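Side-chain contacts in 4-hydroxy-3-methylbut-2-enyl diphosphate reductase (Aquifex aeolicus, PDB 3DNF), which reduces (E)-4-hydroxy-3-methylbut-2-enyl diphosphate to isopentenyl and dimethylallyl diphosphate at an iron-sulfur cluster, the last step of the non-mevalonate isoprenoid pathway: residues 49-53 / 54-58; 80-83 / 84-88. All coordinates share one frame; numbering follows the deposited sequence.

Contact 1 of 2, residues 49-53 / 54-58; sequences RLKNL and GVFPS
Lys51 and Phe56 meet with their side chains crossing at about a right angle. The aliphatic part of the lysine does most of the touching: CG of Lys51 lies 3.8 Å from CD1 of Phe56. With CG anti to the backbone N (chi1 -174°), the chain runs out extended and bends only at its last torsion, which brings NZ in plane at the ring edge, 4.0 Å from CE1 of Phe56. The carbonyl O of Lys51 sits over one face of the same ring, and Lys33 makes a cation-pi contact with it. An alanine in place of the phenylalanine would probably leave the methylenes of Lys51 without a surface to lie against and Lys33 without its aromatic partner.

The backbones that carry these two side chains are brought together by the Schellman motif closing the helix. Val55 N donates to Leu50 O at 2.9 Å, and Gly54 N to Lys51 O at 3.0 Å. Gly54 makes the turn with phi 106°, where a beta carbon would clash with Leu53 O. Across the turn the apolar pair usual for this motif forms, Leu50 CB lying 4.1 Å from Val55 CB. Next to it, Lys51 CA makes a C-H...O contact of 3.2 Å with Val55 O.

Farther out, Leu50 touches Glu24 on helix 14-26 and Ile40 in a loop, while Val55 packs on Leu27, Val34 and Thr36. Backbone bonds from Phe56 to Val34 and Thr36 dock strand 55-57 beside strand 34-36, as an outermost strand of a parallel sheet, completing the beta-alpha-beta unit that helix 44-53 spans.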
# COMPACT_ATOMS: atom_id res chain seq x y z
N ARG B 49 9.43 -41.41 8.06
CA ARG B 49 8.75 -41.81 9.32
C ARG B 49 7.29 -42.12 9.00
O ARG B 49 6.76 -43.16 9.39
CB ARG B 49 8.78 -40.67 10.35
CG ARG B 49 8.09 -41.05 11.67
CD ARG B 49 8.02 -39.84 12.63
NE ARG B 49 7.11 -38.80 12.13
CZ ARG B 49 5.78 -38.87 12.22
NH1 ARG B 49 5.21 -39.90 12.84
NH2 ARG B 49 5.04 -37.89 11.72
N LEU B 50 6.67 -41.24 8.21
CA LEU B 50 5.26 -41.42 7.90
C LEU B 50 5.09 -42.63 6.97
O LEU B 50 4.14 -43.38 7.12
CB LEU B 50 4.71 -40.17 7.21
CG LEU B 50 4.36 -39.00 8.15
CD1 LEU B 50 4.25 -37.70 7.30
CD2 LEU B 50 3.03 -39.32 8.93
N LYS B 51 6.01 -42.81 6.02
CA LYS B 51 5.95 -43.99 5.14
C LYS B 51 5.97 -45.30 5.98
O LYS B 51 5.18 -46.23 5.74
CB LYS B 51 7.10 -43.94 4.13
CG LYS B 51 7.03 -45.07 3.09
CD LYS B 51 8.06 -44.84 1.98
CE LYS B 51 7.91 -45.88 0.83
NZ LYS B 51 8.02 -47.31 1.30
N ASN B 52 6.82 -45.33 6.99
CA ASN B 52 6.91 -46.49 7.91
C ASN B 52 5.59 -46.75 8.67
O ASN B 52 5.28 -47.89 9.02
CB ASN B 52 8.10 -46.32 8.83
CG ASN B 52 9.42 -46.55 8.10
OD1 ASN B 52 9.44 -47.20 7.05
ND2 ASN B 52 10.50 -46.05 8.64
N LEU B 53 4.82 -45.70 8.92
CA LEU B 53 3.47 -45.85 9.51
C LEU B 53 2.38 -46.31 8.56
O LEU B 53 1.28 -46.70 9.01
CB LEU B 53 3.00 -44.50 10.11
CG LEU B 53 3.65 -43.90 11.32
CD1 LEU B 53 3.02 -42.54 11.63
CD2 LEU B 53 3.57 -44.85 12.53
N GLY B 54 2.64 -46.21 7.26
CA GLY B 54 1.65 -46.49 6.23
C GLY B 54 1.07 -45.26 5.50
O GLY B 54 0.03 -45.36 4.82
N VAL B 55 1.68 -44.11 5.70
CA VAL B 55 1.30 -42.88 4.98
C VAL B 55 2.33 -42.62 3.86
O VAL B 55 3.44 -42.22 4.13
CB VAL B 55 1.15 -41.68 5.97
CG1 VAL B 55 0.89 -40.40 5.20
CG2 VAL B 55 0.05 -41.97 7.01
N PHE B 56 1.93 -42.90 2.62
CA PHE B 56 2.86 -42.92 1.49
C PHE B 56 2.77 -41.66 0.69
O PHE B 56 1.70 -41.19 0.42
CB PHE B 56 2.55 -44.11 0.58
CG PHE B 56 2.68 -45.46 1.27
CD1 PHE B 56 3.91 -46.11 1.28
CD2 PHE B 56 1.61 -46.05 1.96
CE1 PHE B 56 4.08 -47.33 1.90
CE2 PHE B 56 1.77 -47.28 2.58
CZ PHE B 56 3.01 -47.93 2.55
N PRO B 57 3.93 -41.12 0.29
CA PRO B 57 3.99 -39.95 -0.56
C PRO B 57 3.67 -40.37 -1.99
O PRO B 57 4.42 -41.14 -2.60
CB PRO B 57 5.43 -39.52 -0.44
CG PRO B 57 6.19 -40.72 -0.12
CD PRO B 57 5.28 -41.60 0.68
N SER B 58 2.56 -39.89 -2.52
CA SER B 58 2.22 -40.24 -3.91
C SER B 58 3.27 -39.75 -4.91
O SER B 58 3.88 -38.71 -4.71
CB SER B 58 0.81 -39.82 -4.27
OG SER B 58 0.71 -38.43 -4.49

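Contact 2 of 2, residues 80-83 / 84-88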
# COMPACT_ATOMS: atom_id res chain seq x y z
N LYS B 80 -9.47 -29.92 -9.07
CA LYS B 80 -8.60 -31.08 -8.89
C LYS B 80 -9.06 -31.87 -7.68
O LYS B 80 -9.07 -33.11 -7.71
CB LYS B 80 -7.12 -30.70 -8.74
CG LYS B 80 -6.19 -31.92 -8.85
CD LYS B 80 -4.71 -31.55 -8.81
CE LYS B 80 -3.86 -32.81 -8.95
NZ LYS B 80 -2.41 -32.45 -9.17
N GLU B 81 -9.43 -31.14 -6.62
CA GLU B 81 -10.02 -31.81 -5.45
C GLU B 81 -11.26 -32.60 -5.89
O GLU B 81 -11.43 -33.79 -5.51
CB GLU B 81 -10.42 -30.79 -4.41
CG GLU B 81 -10.94 -31.47 -3.14
CD GLU B 81 -11.20 -30.50 -2.00
OE1 GLU B 81 -10.51 -29.47 -1.95
OE2 GLU B 81 -12.10 -30.78 -1.17
N GLU B 82 -12.10 -32.00 -6.73
CA GLU B 82 -13.30 -32.67 -7.20
C GLU B 82 -12.96 -33.88 -8.08
O GLU B 82 -13.61 -34.91 -8.00
CB GLU B 82 -14.28 -31.70 -7.90
CG GLU B 82 -15.60 -32.35 -8.33
CD GLU B 82 -16.50 -32.86 -7.18
OE1 GLU B 82 -16.25 -32.56 -5.98
OE2 GLU B 82 -17.49 -33.56 -7.51
N ALA B 83 -11.94 -33.74 -8.93
CA ALA B 83 -11.44 -34.85 -9.77
C ALA B 83 -11.04 -36.06 -8.92
O ALA B 83 -11.32 -37.21 -9.30
CB ALA B 83 -10.21 -34.38 -10.63
N LEU B 84 -10.36 -35.81 -7.81
CA LEU B 84 -9.97 -36.86 -6.88
C LEU B 84 -11.18 -37.58 -6.27
O LEU B 84 -11.19 -38.83 -6.21
CB LEU B 84 -9.00 -36.34 -5.81
CG LEU B 84 -7.63 -35.97 -6.46
CD1 LEU B 84 -6.93 -35.06 -5.51
CD2 LEU B 84 -6.78 -37.12 -6.95
N ARG B 85 -12.16 -36.79 -5.82
CA ARG B 85 -13.45 -37.34 -5.31
C ARG B 85 -14.14 -38.20 -6.35
O ARG B 85 -14.64 -39.29 -6.04
CB ARG B 85 -14.37 -36.20 -4.85
CG ARG B 85 -13.84 -35.46 -3.61
CD ARG B 85 -14.86 -34.41 -3.08
NE ARG B 85 -14.21 -33.50 -2.12
CZ ARG B 85 -13.88 -33.82 -0.87
NH1 ARG B 85 -14.10 -35.04 -0.39
NH2 ARG B 85 -13.29 -32.94 -0.08
N LYS B 86 -14.18 -37.74 -7.59
CA LYS B 86 -14.86 -38.47 -8.66
C LYS B 86 -14.20 -39.80 -8.99
O LYS B 86 -14.83 -40.70 -9.51
CB LYS B 86 -14.97 -37.60 -9.92
CG LYS B 86 -16.02 -36.52 -9.80
CD LYS B 86 -16.46 -36.09 -11.19
CE LYS B 86 -15.52 -35.04 -11.75
NZ LYS B 86 -15.94 -34.84 -13.17
N LYS B 87 -12.92 -39.95 -8.64
CA LYS B 87 -12.16 -41.18 -8.86
C LYS B 87 -12.45 -42.21 -7.74
O LYS B 87 -11.93 -43.34 -7.73
CB LYS B 87 -10.66 -40.87 -8.97
CG LYS B 87 -9.83 -42.04 -9.46
CD LYS B 87 -8.36 -41.77 -9.37
CE LYS B 87 -7.57 -42.96 -9.90
NZ LYS B 87 -6.10 -42.65 -9.95
N GLY B 88 -13.27 -41.79 -6.79
CA GLY B 88 -13.74 -42.70 -5.73
C GLY B 88 -12.73 -42.79 -4.61
O GLY B 88 -12.65 -43.80 -3.91
O HOH W 1 -14.39 -31.24 -3.87
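OE2 of Glu81 takes a salt-bridged hydrogen bond of 2.7 Å from NH2 of Arg85, one helical turn on. The two side chains run alongside each other, pointing the same way, but their flat ends are twisted 56° apart; the guanidinium meets the carboxylate on its anti side, slightly out of plane. A chi1 of -176° places CG of Glu81 opposite the backbone N, and the extended chain beyond it carries the carboxylate out to the head of Arg85.

Glu82 crosses Arg85 at about a right angle and is joined to it through a water, which donates to OE1 of Glu82 at 3.1 Å and accepts from NE of Arg85 at 2.9 Å, in plane at the guanidinium edge. Two acids thus serve one arginine, one directly and one through water, which probably fixes the rotation of its head.

On the buried side, Leu84 lays CG 3.4 Å from Lys80 O and packs on Val91 and Phe63. Lys87 turns its amine outside this stretch, to a salt bridge with Glu61.

The i, i+4 spacing of the acid-base pair is a familiar one on a helix surface; the helix ends in a Schellman motif at Gly88, whose phi is positive, and leads to strand 90-93.

Following the chain from the N terminus, strand 34-36 leads to helix 44-53, and contact 1 closes the tight turn from that helix into strand 55-57. The chain then passes through strand 68-71 before contact 2, which closes no loop: it stays within helix 78-86 and its C-terminal turn, just ahead of strand 90-93. The two contacts follow in series, neither nested nor crossing, with centres about 21 Å apart and nearest atoms about 8 Å apart. They belong to two beta-alpha-beta units of one parallel sheet, ordered 55-57, 34-36, 68-71, 90-93: contact 1 delivers one outermost strand and contact 2 precedes the other.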